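Local coordinates for LP1413 - SCCmec type IV-encoded DNA binding protein (Staphylococcus aureus, PDB 6BTC), which probably binds single-stranded DNA through a compact winged-helix domain encoded on a staphylococcal cassette chromosome element, at residues Ile15-Phe20 / Phe53-Ile57; Pro23-Thr29 / Leu75-Gly81; Phe28-Leu33 / Val49-Phe53. All blocks are in the same frame, centred on the assembly; numbering follows the deposited sequence.

Overall arrangement
Helix 6-21 opens the chain, and its second half makes contact 1 with the later part of helix 43-59, closing a loop of 32 residues. Strand 27-28 follows and, with the turn before it, makes contact 2 with strand 74-79, the middle strand of the antiparallel sheet. Contacts 1 and 2 cross along the chain, since their segments alternate. Contact 3 starts on the end of contact 2's first segment, sharing Phe28 and Thr29, falls within the span that contact 2 closes and, like contact 1, finishes on helix 43-59, with Phe53 in common. Helix 43-59 thus packs against both other helices, while Tyr77 of contact 2 reaches Phe53, Ala54 and Ile57.

Contact 1: residues Ile15-Phe20 / Phe53-Ile57; sequences IIAKSF and FAYWI
Ile16 and Trp56 reach for each other from opposing directions across the two helices. CD1 of Ile16 lies over one face of the indole, 3.2 Å from the centroid of the Trp56 six-membered ring and 11° off its normal, a close CH-pi contact in which the methyl comes nearest to CE3. Its CG2 branch instead brushes the outer rim at CZ2 and CH2. A second CH-pi contact is made by Ile15, whose CG2 lies anti to the backbone N and sits over one face of Phe53, 3.8 Å from the ring centroid. The rim of that ring, near its plane, meets CD1 of Ile16 and CB of Ser19. Phe20 comes to the edge of the indole, its CE2 3.6 Å from Trp56 CH2; the two ring planes stand at 64°.

Around this shell, Ser19 OG turns back into its own helix and donates to Ile16 O, which also accepts from Phe20 N, so the hydroxyl is occupied while passing near the indole. Phe65 meets the Phe20 ring edge-to-face, Leu63 touches both Phe20 and Trp56, and Tyr30 and Leu33 lie against Ile15. The local axes remain 11.8 Å apart, crossing at -49°, a wide separation bridged by Phe53 and Trp56, which both carry CG anti to the backbone N and extend toward helix 6-21. This packing of the first helix on the third, with strand 65-71 beside them, is consistent with the three-helix core of a winged-helix domain.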
ATOM      1  N   ILE A  15      -5.444  -2.800   0.877  1.00 25.52           N
ATOM      2  CA  ILE A  15      -4.154  -2.168   1.115  1.00 29.94           C
ATOM      3  C   ILE A  15      -4.287  -0.656   1.014  1.00 30.17           C
ATOM      4  O   ILE A  15      -3.751   0.086   1.843  1.00 28.95           O
ATOM      5  CB  ILE A  15      -3.112  -2.716   0.127  1.00 29.04           C
ATOM      6  CG1 ILE A  15      -2.865  -4.204   0.372  1.00 33.33           C
ATOM      7  CG2 ILE A  15      -1.802  -1.924   0.211  1.00 33.28           C
ATOM      8  CD1 ILE A  15      -2.074  -4.529   1.623  1.00 29.71           C
ATOM      9  N   ILE A  16      -5.015  -0.181   0.003  1.00 27.23           N
ATOM     10  CA  ILE A  16      -5.201   1.252  -0.195  1.00 31.64           C
ATOM     11  C   ILE A  16      -5.861   1.865   1.031  1.00 28.66           C
ATOM     12  O   ILE A  16      -5.359   2.830   1.614  1.00 24.83           O
ATOM     13  CB  ILE A  16      -6.037   1.512  -1.465  1.00 27.68           C
ATOM     14  CG1 ILE A  16      -5.286   1.065  -2.722  1.00 34.29           C
ATOM     15  CG2 ILE A  16      -6.441   2.977  -1.569  1.00 31.87           C
ATOM     16  CD1 ILE A  16      -3.946   1.757  -2.946  1.00 38.67           C
ATOM     17  N   ALA A  17      -7.016   1.325   1.416  1.00 24.17           N
ATOM     18  CA  ALA A  17      -7.743   1.837   2.571  1.00 28.30           C
ATOM     19  C   ALA A  17      -6.872   1.797   3.820  1.00 30.68           C
ATOM     20  O   ALA A  17      -6.780   2.780   4.561  1.00 26.43           O
ATOM     21  CB  ALA A  17      -9.019   1.023   2.769  1.00 28.59           C
ATOM     22  N   LYS A  18      -6.191   0.673   4.045  1.00 27.14           N
ATOM     23  CA  LYS A  18      -5.346   0.542   5.224  1.00 29.06           C
ATOM     24  C   LYS A  18      -4.205   1.563   5.217  1.00 32.97           C
ATOM     25  O   LYS A  18      -3.803   2.045   6.279  1.00 29.33           O
ATOM     26  CB  LYS A  18      -4.802  -0.886   5.307  1.00 24.33           C
ATOM     27  CG  LYS A  18      -4.233  -1.287   6.659  1.00 38.44           C
ATOM     28  CD  LYS A  18      -5.315  -1.448   7.737  1.00 44.88           C
ATOM     29  CE  LYS A  18      -4.684  -1.787   9.105  1.00 50.34           C
ATOM     30  NZ  LYS A  18      -5.674  -1.871  10.229  1.00 48.64           N
ATOM     31  N   SER A  19      -3.668   1.911   4.045  1.00 26.11           N
ATOM     32  CA  SER A  19      -2.616   2.924   4.011  1.00 29.40           C
ATOM     33  C   SER A  19      -3.157   4.290   4.428  1.00 26.39           C
ATOM     34  O   SER A  19      -2.518   5.006   5.202  1.00 27.83           O
ATOM     35  CB  SER A  19      -1.994   2.996   2.618  1.00 30.09           C
ATOM     36  OG  SER A  19      -2.927   3.572   1.714  1.00 35.99           O
ATOM     37  N   PHE A  20      -4.349   4.654   3.958  1.00 28.73           N
ATOM     38  CA  PHE A  20      -4.916   5.947   4.335  1.00 28.60           C
ATOM     39  C   PHE A  20      -5.243   6.013   5.820  1.00 33.60           C
ATOM     40  O   PHE A  20      -5.218   7.101   6.405  1.00 33.28           O
ATOM     41  CB  PHE A  20      -6.181   6.240   3.532  1.00 30.61           C
ATOM     42  CG  PHE A  20      -5.930   6.823   2.163  1.00 33.41           C
ATOM     43  CD1 PHE A  20      -5.716   8.184   1.998  1.00 29.86           C
ATOM     44  CD2 PHE A  20      -5.944   6.014   1.038  1.00 32.16           C
ATOM     45  CE1 PHE A  20      -5.507   8.726   0.732  1.00 29.99           C
ATOM     46  CE2 PHE A  20      -5.734   6.550  -0.228  1.00 35.65           C
ATOM     47  CZ  PHE A  20      -5.520   7.907  -0.379  1.00 33.83           C
ATOM     48  N   PHE A  53       0.693  -1.409  -5.917  1.00 38.94           N
ATOM     49  CA  PHE A  53       0.648  -0.462  -4.809  1.00 38.20           C
ATOM     50  C   PHE A  53       1.855   0.460  -4.835  1.00 32.11           C
ATOM     51  O   PHE A  53       1.716   1.675  -4.686  1.00 34.39           O
ATOM     52  CB  PHE A  53       0.591  -1.212  -3.477  1.00 34.19           C
ATOM     53  CG  PHE A  53       0.730  -0.328  -2.275  1.00 24.73           C
ATOM     54  CD1 PHE A  53      -0.316   0.473  -1.858  1.00 26.57           C
ATOM     55  CD2 PHE A  53       1.907  -0.316  -1.551  1.00 33.38           C
ATOM     56  CE1 PHE A  53      -0.189   1.272  -0.744  1.00 28.48           C
ATOM     57  CE2 PHE A  53       2.044   0.485  -0.445  1.00 31.45           C
ATOM     58  CZ  PHE A  53       0.991   1.277  -0.041  1.00 25.34           C
ATOM     59  N   ALA A  54       3.036  -0.111  -5.043  1.00 29.83           N
ATOM     60  CA  ALA A  54       4.260   0.670  -5.065  1.00 32.60           C
ATOM     61  C   ALA A  54       4.233   1.748  -6.142  1.00 41.64           C
ATOM     62  O   ALA A  54       4.875   2.792  -5.981  1.00 42.49           O
ATOM     63  CB  ALA A  54       5.450  -0.260  -5.275  1.00 32.30           C
ATOM     64  N   TYR A  55       3.497   1.526  -7.235  1.00 39.61           N
ATOM     65  CA  TYR A  55       3.456   2.493  -8.324  1.00 37.27           C
ATOM     66  C   TYR A  55       2.282   3.450  -8.188  1.00 39.53           C
ATOM     67  O   TYR A  55       2.390   4.621  -8.579  1.00 37.95           O
ATOM     68  CB  TYR A  55       3.440   1.754  -9.677  1.00 40.40           C
ATOM     69  CG  TYR A  55       4.840   1.298 -10.077  1.00 38.67           C
ATOM     70  CD1 TYR A  55       5.420   0.179  -9.501  1.00 40.41           C
ATOM     71  CD2 TYR A  55       5.600   2.025 -10.984  1.00 41.17           C
ATOM     72  CE1 TYR A  55       6.705  -0.214  -9.826  1.00 39.05           C
ATOM     73  CE2 TYR A  55       6.893   1.638 -11.318  1.00 36.91           C
ATOM     74  CZ  TYR A  55       7.440   0.520 -10.734  1.00 41.69           C
ATOM     75  OH  TYR A  55       8.723   0.121 -11.060  1.00 44.82           O
ATOM     76  N   TRP A  56       1.178   2.989  -7.607  1.00 30.88           N
ATOM     77  CA  TRP A  56       0.098   3.894  -7.240  1.00 35.46           C
ATOM     78  C   TRP A  56       0.607   4.997  -6.326  1.00 38.24           C
ATOM     79  O   TRP A  56       0.311   6.182  -6.521  1.00 34.65           O
ATOM     80  CB  TRP A  56      -1.001   3.109  -6.539  1.00 34.88           C
ATOM     81  CG  TRP A  56      -2.033   3.951  -5.905  1.00 31.10           C
ATOM     82  CD1 TRP A  56      -3.050   4.605  -6.527  1.00 35.86           C
ATOM     83  CD2 TRP A  56      -2.166   4.233  -4.508  1.00 30.75           C
ATOM     84  NE1 TRP A  56      -3.813   5.280  -5.607  1.00 35.32           N
ATOM     85  CE2 TRP A  56      -3.290   5.064  -4.358  1.00 31.48           C
ATOM     86  CE3 TRP A  56      -1.447   3.859  -3.369  1.00 31.28           C
ATOM     87  CZ2 TRP A  56      -3.715   5.523  -3.114  1.00 30.68           C
ATOM     88  CZ3 TRP A  56      -1.872   4.314  -2.142  1.00 29.19           C
ATOM     89  CH2 TRP A  56      -2.988   5.139  -2.022  1.00 30.72           C
ATOM     90  N   ILE A  57       1.390   4.615  -5.325  1.00 34.22           N
ATOM     91  CA  ILE A  57       1.779   5.539  -4.274  1.00 38.35           C
ATOM     92  C   ILE A  57       2.862   6.476  -4.781  1.00 40.62           C
ATOM     93  O   ILE A  57       2.933   7.637  -4.369  1.00 39.22           O
ATOM     94  CB  ILE A  57       2.221   4.723  -3.040  1.00 36.41           C
ATOM     95  CG1 ILE A  57       2.134   5.547  -1.754  1.00 41.06           C
ATOM     96  CG2 ILE A  57       3.609   4.158  -3.233  1.00 37.57           C
ATOM     97  CD1 ILE A  57       2.258   4.693  -0.481  1.00 36.93           C
TER

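Contact 2: residues Pro23-Thr29 / Leu75-Gly81; sequences PVGSTFT and LLYQKIG
Thr27 and Phe28 pair with Gln78 and Tyr77 in a short antiparallel strand contact that joins the first strand to the middle one, in a sheet consistent with that of a winged-helix domain. Phe28 and Tyr77 form the hydrogen-bonded pair, Phe28 N donating to Tyr77 O (2.9 Å) and Tyr77 N to Phe28 O (2.8 Å); Thr27 and Gln78 are the non-hydrogen-bonded pair. Further along, Lys79 N donates to Ser26 O and Gly25 N to Lys79 O, both bonds made with residues of the type II turn Pro23-Ser26. Pro23 O closes that turn, taking both Ser26 N and Ser26 OG. Tyr77 CB lies over a face of the Phe28 ring, 4.0 Å from its centroid, and the Lys79 chain, bent at chi2 and chi4, gives NZ to Gln22 O and Phe20 O.

On the other side of the sheet, the Gln78 chain runs out extended (chi1 178°) from its CB, 3.9 Å from Ser26 O. CG runs alongside two carbonyl oxygens, Gly25 O and Ser26 O, each 3.6 Å from it, and CD lies 3.7 Å from Gly25 O. At the tip, NE2 donates to Gly25 O at 2.8 Å, the N-H...O angle a straight 179°, with the acceptor lying in the amide plane.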
ATOM      1  N   PRO A  23      -1.949   6.544  10.909  1.00 30.45           N
ATOM      2  CA  PRO A  23      -1.889   7.875  11.521  1.00 26.40           C
ATOM      3  C   PRO A  23      -0.722   8.692  10.986  1.00 28.69           C
ATOM      4  O   PRO A  23       0.318   8.159  10.587  1.00 27.19           O
ATOM      5  CB  PRO A  23      -1.721   7.575  13.017  1.00 33.09           C
ATOM      6  CG  PRO A  23      -1.191   6.183  13.084  1.00 33.20           C
ATOM      7  CD  PRO A  23      -1.751   5.466  11.897  1.00 25.66           C
ATOM      8  N   VAL A  24      -0.918  10.010  10.972  1.00 25.92           N
ATOM      9  CA  VAL A  24       0.116  10.919  10.501  1.00 27.74           C
ATOM     10  C   VAL A  24       1.428  10.628  11.210  1.00 28.73           C
ATOM     11  O   VAL A  24       1.457  10.351  12.413  1.00 28.42           O
ATOM     12  CB  VAL A  24      -0.328  12.377  10.710  1.00 30.68           C
ATOM     13  CG1 VAL A  24       0.778  13.337  10.295  1.00 28.55           C
ATOM     14  CG2 VAL A  24      -1.584  12.655   9.905  1.00 41.24           C
ATOM     15  N   GLY A  25       2.524  10.692  10.453  1.00 22.63           N
ATOM     16  CA  GLY A  25       3.843  10.403  10.951  1.00 20.07           C
ATOM     17  C   GLY A  25       4.236   8.942  10.966  1.00 22.48           C
ATOM     18  O   GLY A  25       5.434   8.644  10.961  1.00 21.64           O
ATOM     19  N   SER A  26       3.287   8.017  10.998  1.00 19.68           N
ATOM     20  CA  SER A  26       3.659   6.609  11.092  1.00 23.14           C
ATOM     21  C   SER A  26       4.368   6.140   9.825  1.00 23.70           C
ATOM     22  O   SER A  26       4.051   6.571   8.713  1.00 20.22           O
ATOM     23  CB  SER A  26       2.427   5.738  11.334  1.00 23.76           C
ATOM     24  OG  SER A  26       1.487   5.895  10.305  1.00 32.30           O
ATOM     25  N   THR A  27       5.343   5.254  10.006  1.00 24.76           N
ATOM     26  CA  THR A  27       6.015   4.587   8.900  1.00 26.55           C
ATOM     27  C   THR A  27       5.479   3.171   8.726  1.00 28.89           C
ATOM     28  O   THR A  27       5.016   2.545   9.677  1.00 32.22           O
ATOM     29  CB  THR A  27       7.531   4.537   9.110  1.00 26.67           C
ATOM     30  OG1 THR A  27       7.861   3.648  10.186  1.00 31.07           O
ATOM     31  CG2 THR A  27       8.080   5.917   9.409  1.00 28.91           C
ATOM     32  N   PHE A  28       5.534   2.672   7.492  1.00 27.44           N
ATOM     33  CA  PHE A  28       5.015   1.344   7.194  1.00 29.26           C
ATOM     34  C   PHE A  28       5.577   0.853   5.864  1.00 33.52           C
ATOM     35  O   PHE A  28       6.013   1.642   5.015  1.00 29.94           O
ATOM     36  CB  PHE A  28       3.488   1.344   7.152  1.00 28.61           C
ATOM     37  CG  PHE A  28       2.913   2.207   6.062  1.00 34.13           C
ATOM     38  CD1 PHE A  28       2.706   3.558   6.274  1.00 29.30           C
ATOM     39  CD2 PHE A  28       2.587   1.669   4.828  1.00 31.79           C
ATOM     40  CE1 PHE A  28       2.181   4.365   5.284  1.00 29.54           C
ATOM     41  CE2 PHE A  28       2.067   2.469   3.827  1.00 35.05           C
ATOM     42  CZ  PHE A  28       1.863   3.818   4.053  1.00 32.67           C
ATOM     43  N   THR A  29       5.565  -0.468   5.707  1.00 28.65           N
ATOM     44  CA  THR A  29       5.863  -1.151   4.453  1.00 32.14           C
ATOM     45  C   THR A  29       4.620  -1.853   3.922  1.00 32.67           C
ATOM     46  O   THR A  29       3.616  -2.038   4.623  1.00 31.55           O
ATOM     47  CB  THR A  29       6.962  -2.198   4.623  1.00 35.37           C
ATOM     48  OG1 THR A  29       6.440  -3.313   5.360  1.00 36.03           O
ATOM     49  CG2 THR A  29       8.162  -1.624   5.335  1.00 30.91           C
ATOM     50  N   LEU A  75      10.707  -0.910   0.595  1.00 33.32           N
ATOM     51  CA  LEU A  75      10.549   0.529   0.717  1.00 39.20           C
ATOM     52  C   LEU A  75       9.797   0.862   2.000  1.00 38.24           C
ATOM     53  O   LEU A  75       8.807   0.207   2.347  1.00 33.34           O
ATOM     54  CB  LEU A  75       9.803   1.090  -0.490  1.00 38.71           C
ATOM     55  CG  LEU A  75      10.560   1.108  -1.826  1.00 40.65           C
ATOM     56  CD1 LEU A  75       9.641   1.626  -2.911  1.00 47.97           C
ATOM     57  CD2 LEU A  75      11.812   1.958  -1.755  1.00 40.82           C
ATOM     58  N   LEU A  76      10.282   1.878   2.710  1.00 31.80           N
ATOM     59  CA  LEU A  76       9.621   2.395   3.903  1.00 28.29           C
ATOM     60  C   LEU A  76       8.850   3.663   3.543  1.00 27.90           C
ATOM     61  O   LEU A  76       9.440   4.644   3.076  1.00 28.26           O
ATOM     62  CB  LEU A  76      10.635   2.685   5.005  1.00 24.68           C
ATOM     63  CG  LEU A  76      10.039   3.037   6.375  1.00 26.91           C
ATOM     64  CD1 LEU A  76       9.166   1.899   6.930  1.00 31.56           C
ATOM     65  CD2 LEU A  76      11.144   3.356   7.354  1.00 26.89           C
ATOM     66  N   TYR A  77       7.544   3.636   3.754  1.00 25.11           N
ATOM     67  CA  TYR A  77       6.688   4.786   3.526  1.00 26.18           C
ATOM     68  C   TYR A  77       6.358   5.486   4.843  1.00 29.74           C
ATOM     69  O   TYR A  77       6.534   4.937   5.934  1.00 25.11           O
ATOM     70  CB  TYR A  77       5.391   4.372   2.831  1.00 30.12           C
ATOM     71  CG  TYR A  77       5.604   3.618   1.535  1.00 36.70           C
ATOM     72  CD1 TYR A  77       5.902   4.291   0.356  1.00 35.37           C
ATOM     73  CD2 TYR A  77       5.493   2.234   1.490  1.00 36.37           C
ATOM     74  CE1 TYR A  77       6.090   3.606  -0.825  1.00 39.32           C
ATOM     75  CE2 TYR A  77       5.682   1.541   0.311  1.00 37.17           C
ATOM     76  CZ  TYR A  77       5.979   2.230  -0.841  1.00 44.35           C
ATOM     77  OH  TYR A  77       6.168   1.541  -2.015  1.00 48.39           O
ATOM     78  N   GLN A  78       5.878   6.721   4.720  1.00 25.66           N
ATOM     79  CA  GLN A  78       5.396   7.485   5.856  1.00 25.51           C
ATOM     80  C   GLN A  78       4.127   8.207   5.456  1.00 24.57           C
ATOM     81  O   GLN A  78       4.083   8.847   4.400  1.00 27.13           O
ATOM     82  CB  GLN A  78       6.438   8.497   6.341  1.00 28.21           C
ATOM     83  CG  GLN A  78       5.947   9.348   7.503  1.00 26.92           C
ATOM     84  CD  GLN A  78       7.027  10.248   8.056  1.00 24.17           C
ATOM     85  OE1 GLN A  78       7.750  10.912   7.314  1.00 27.44           O
ATOM     86  NE2 GLN A  78       7.154  10.261   9.368  1.00 24.97           N
ATOM     87  N   LYS A  79       3.086   8.045   6.267  1.00 23.21           N
ATOM     88  CA  LYS A  79       1.893   8.870   6.165  1.00 25.03           C
ATOM     89  C   LYS A  79       2.217  10.287   6.641  1.00 31.66           C
ATOM     90  O   LYS A  79       2.771  10.476   7.728  1.00 28.38           O
ATOM     91  CB  LYS A  79       0.780   8.259   7.002  1.00 23.48           C
ATOM     92  CG  LYS A  79      -0.515   9.035   7.055  1.00 27.79           C
ATOM     93  CD  LYS A  79      -1.387   8.755   5.857  1.00 27.03           C
ATOM     94  CE  LYS A  79      -2.611   9.625   5.879  1.00 24.26           C
ATOM     95  NZ  LYS A  79      -3.482   9.321   7.038  1.00 32.35           N
ATOM     96  N   ILE A  80       1.886  11.284   5.825  1.00 28.55           N
ATOM     97  CA  ILE A  80       2.204  12.668   6.136  1.00 31.46           C
ATOM     98  C   ILE A  80       0.908  13.451   6.225  1.00 33.23           C
ATOM     99  O   ILE A  80      -0.170  12.971   5.881  1.00 31.96           O
ATOM    100  CB  ILE A  80       3.161  13.309   5.113  1.00 30.58           C
ATOM    101  CG1 ILE A  80       2.497  13.414   3.736  1.00 31.65           C
ATOM    102  CG2 ILE A  80       4.442  12.491   5.014  1.00 29.80           C
ATOM    103  CD1 ILE A  80       3.309  14.217   2.732  1.00 32.06           C
ATOM    104  N   GLY A  81       1.037  14.687   6.668  1.00 35.04           N
ATOM    105  CA  GLY A  81      -0.125  15.468   6.993  1.00 33.96           C
ATOM    106  C   GLY A  81      -0.826  16.004   5.764  1.00 38.20           C
ATOM    107  O   GLY A  81      -0.213  16.364   4.757  1.00 38.47           O
TER

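Contact 3: residues Phe28-Leu33 / Val49-Phe53; sequences FTYGEL and VGRRF
Phe28 turns the rim of its ring to the rim of Phe53, CE2 lying 4.2 Å from Phe53 CZ, just before the chain enters helix 30-34. Thr29 is the N-cap: its OG1 accepts from Glu32 N (3.2 Å), and Glu32 OE1 accepts from Thr29 N at the same distance, from well above the carboxylate plane. This capping box fixes the helix start from which Tyr30 projects.

Tyr30 makes the largest share of the contact. With CG anti to the backbone N (chi1 168°), its ring extends over helix 43-59 and lays one face on Gly50, whose CA is 3.5 Å from the ring centroid in a CH-pi contact. Further out, OH passes Val49 CB at 3.6 Å and makes a weak hydrogen bond to Gln46 O. At the near end CD1 meets Phe53 CD2 at 3.9 Å, the two rings sliding past one another with planes at 34°. Glu32 OE2 forms a salt bridge with Lys71, and Leu33 CD1 adds a looser touch on Phe53 CZ.

Helix 30-34 thus follows strand 27-28 through its N-cap Thr29 and rests on helix 43-59, while helix 6-21 completes the three-helix cluster, its Leu11 packing on both Tyr30 and Val49.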
ATOM      1  N   PHE A  28       5.534   2.672   7.492  1.00 27.44           N
ATOM      2  CA  PHE A  28       5.015   1.344   7.194  1.00 29.26           C
ATOM      3  C   PHE A  28       5.577   0.853   5.864  1.00 33.52           C
ATOM      4  O   PHE A  28       6.013   1.642   5.015  1.00 29.94           O
ATOM      5  CB  PHE A  28       3.488   1.344   7.152  1.00 28.61           C
ATOM      6  CG  PHE A  28       2.913   2.207   6.062  1.00 34.13           C
ATOM      7  CD1 PHE A  28       2.706   3.558   6.274  1.00 29.30           C
ATOM      8  CD2 PHE A  28       2.587   1.669   4.828  1.00 31.79           C
ATOM      9  CE1 PHE A  28       2.181   4.365   5.284  1.00 29.54           C
ATOM     10  CE2 PHE A  28       2.067   2.469   3.827  1.00 35.05           C
ATOM     11  CZ  PHE A  28       1.863   3.818   4.053  1.00 32.67           C
ATOM     12  N   THR A  29       5.565  -0.468   5.707  1.00 28.65           N
ATOM     13  CA  THR A  29       5.863  -1.151   4.453  1.00 32.14           C
ATOM     14  C   THR A  29       4.620  -1.853   3.922  1.00 32.67           C
ATOM     15  O   THR A  29       3.616  -2.038   4.623  1.00 31.55           O
ATOM     16  CB  THR A  29       6.962  -2.198   4.623  1.00 35.37           C
ATOM     17  OG1 THR A  29       6.440  -3.313   5.360  1.00 36.03           O
ATOM     18  CG2 THR A  29       8.162  -1.624   5.335  1.00 30.91           C
ATOM     19  N   TYR A  30       4.707  -2.263   2.658  1.00 33.01           N
ATOM     20  CA  TYR A  30       3.617  -3.020   2.055  1.00 33.15           C
ATOM     21  C   TYR A  30       3.354  -4.314   2.822  1.00 32.59           C
ATOM     22  O   TYR A  30       2.196  -4.676   3.064  1.00 32.55           O
ATOM     23  CB  TYR A  30       3.938  -3.330   0.593  1.00 35.43           C
ATOM     24  CG  TYR A  30       2.999  -4.344  -0.005  1.00 29.42           C
ATOM     25  CD1 TYR A  30       1.692  -4.001  -0.301  1.00 31.55           C
ATOM     26  CD2 TYR A  30       3.413  -5.648  -0.252  1.00 31.92           C
ATOM     27  CE1 TYR A  30       0.820  -4.915  -0.841  1.00 29.83           C
ATOM     28  CE2 TYR A  30       2.547  -6.578  -0.793  1.00 33.36           C
ATOM     29  CZ  TYR A  30       1.253  -6.205  -1.083  1.00 33.47           C
ATOM     30  OH  TYR A  30       0.379  -7.111  -1.617  1.00 36.76           O
ATOM     31  N   GLY A  31       4.417  -5.032   3.194  1.00 29.50           N
ATOM     32  CA  GLY A  31       4.250  -6.303   3.873  1.00 36.35           C
ATOM     33  C   GLY A  31       3.605  -6.173   5.238  1.00 42.51           C
ATOM     34  O   GLY A  31       2.880  -7.068   5.672  1.00 42.42           O
ATOM     35  N   GLU A  32       3.857  -5.063   5.938  1.00 36.52           N
ATOM     36  CA  GLU A  32       3.194  -4.850   7.218  1.00 31.87           C
ATOM     37  C   GLU A  32       1.693  -4.697   7.034  1.00 39.60           C
ATOM     38  O   GLU A  32       0.906  -5.237   7.820  1.00 38.43           O
ATOM     39  CB  GLU A  32       3.788  -3.633   7.917  1.00 34.03           C
ATOM     40  CG  GLU A  32       5.191  -3.899   8.437  1.00 32.34           C
ATOM     41  CD  GLU A  32       5.893  -2.650   8.915  1.00 36.21           C
ATOM     42  OE1 GLU A  32       5.328  -1.541   8.756  1.00 34.98           O
ATOM     43  OE2 GLU A  32       7.012  -2.786   9.452  1.00 32.51           O
ATOM     44  N   LEU A  33       1.272  -3.987   5.986  1.00 35.63           N
ATOM     45  CA  LEU A  33      -0.155  -3.846   5.727  1.00 34.40           C
ATOM     46  C   LEU A  33      -0.744  -5.146   5.210  1.00 35.99           C
ATOM     47  O   LEU A  33      -1.883  -5.493   5.536  1.00 37.21           O
ATOM     48  CB  LEU A  33      -0.405  -2.728   4.720  1.00 35.78           C
ATOM     49  CG  LEU A  33       0.150  -1.340   5.034  1.00 36.77           C
ATOM     50  CD1 LEU A  33      -0.240  -0.382   3.931  1.00 35.80           C
ATOM     51  CD2 LEU A  33      -0.364  -0.855   6.368  1.00 35.30           C
ATOM     52  N   VAL A  49      -0.121  -7.326  -6.285  1.00 48.75           N
ATOM     53  CA  VAL A  49      -0.708  -6.187  -5.589  1.00 45.53           C
ATOM     54  C   VAL A  49       0.384  -5.290  -5.026  1.00 39.88           C
ATOM     55  O   VAL A  49       0.267  -4.063  -5.054  1.00 34.89           O
ATOM     56  CB  VAL A  49      -1.671  -6.657  -4.485  1.00 46.57           C
ATOM     57  CG1 VAL A  49      -2.156  -5.462  -3.653  1.00 39.62           C
ATOM     58  CG2 VAL A  49      -2.857  -7.387  -5.101  1.00 42.98           C
ATOM     59  N   GLY A  50       1.453  -5.887  -4.499  1.00 34.19           N
ATOM     60  CA  GLY A  50       2.566  -5.094  -4.010  1.00 40.59           C
ATOM     61  C   GLY A  50       3.072  -4.117  -5.046  1.00 43.09           C
ATOM     62  O   GLY A  50       3.298  -2.940  -4.757  1.00 41.42           O
ATOM     63  N   ARG A  51       3.238  -4.589  -6.282  1.00 47.30           N
ATOM     64  CA  ARG A  51       3.784  -3.732  -7.325  1.00 41.54           C
ATOM     65  C   ARG A  51       2.759  -2.704  -7.786  1.00 40.41           C
ATOM     66  O   ARG A  51       3.098  -1.535  -8.001  1.00 41.92           O
ATOM     67  CB  ARG A  51       4.286  -4.582  -8.491  1.00 56.71           C
ATOM     68  CG  ARG A  51       5.600  -5.327  -8.193  1.00 65.81           C
ATOM     69  CD  ARG A  51       6.141  -6.083  -9.417  1.00 86.69           C
ATOM     70  NE  ARG A  51       5.600  -7.440  -9.539  1.00 83.80           N
ATOM     71  CZ  ARG A  51       6.222  -8.554  -9.144  1.00 84.16           C
ATOM     72  NH1 ARG A  51       7.432  -8.508  -8.594  1.00 75.45           N
ATOM     73  NH2 ARG A  51       5.626  -9.729  -9.303  1.00 71.27           N
ATOM     74  N   ARG A  52       1.493  -3.098  -7.919  1.00 35.86           N
ATOM     75  CA  ARG A  52       0.483  -2.102  -8.254  1.00 36.03           C
ATOM     76  C   ARG A  52       0.382  -1.040  -7.162  1.00 37.75           C
ATOM     77  O   ARG A  52       0.031   0.115  -7.441  1.00 32.60           O
ATOM     78  CB  ARG A  52      -0.870  -2.773  -8.486  1.00 35.80           C
ATOM     79  CG  ARG A  52      -1.970  -1.790  -8.877  1.00 29.27           C
ATOM     80  CD  ARG A  52      -3.342  -2.422  -8.905  1.00 29.61           C
ATOM     81  NE  ARG A  52      -4.345  -1.419  -9.227  1.00 33.09           N
ATOM     82  CZ  ARG A  52      -5.654  -1.632  -9.228  1.00 38.30           C
ATOM     83  NH1 ARG A  52      -6.135  -2.835  -8.927  1.00 38.51           N
ATOM     84  NH2 ARG A  52      -6.484  -0.644  -9.542  1.00 35.26           N
ATOM     85  N   PHE A  53       0.693  -1.409  -5.917  1.00 38.94           N
ATOM     86  CA  PHE A  53       0.648  -0.462  -4.809  1.00 38.20           C
ATOM     87  C   PHE A  53       1.855   0.460  -4.835  1.00 32.11           C
ATOM     88  O   PHE A  53       1.716   1.675  -4.686  1.00 34.39           O
ATOM     89  CB  PHE A  53       0.591  -1.212  -3.477  1.00 34.19           C
ATOM     90  CG  PHE A  53       0.730  -0.328  -2.275  1.00 24.73           C
ATOM     91  CD1 PHE A  53      -0.316   0.473  -1.858  1.00 26.57           C
ATOM     92  CD2 PHE A  53       1.907  -0.316  -1.551  1.00 33.38           C
ATOM     93  CE1 PHE A  53      -0.189   1.272  -0.744  1.00 28.48           C
ATOM     94  CE2 PHE A  53       2.044   0.485  -0.445  1.00 31.45           C
ATOM     95  CZ  PHE A  53       0.991   1.277  -0.041  1.00 25.34           C
TER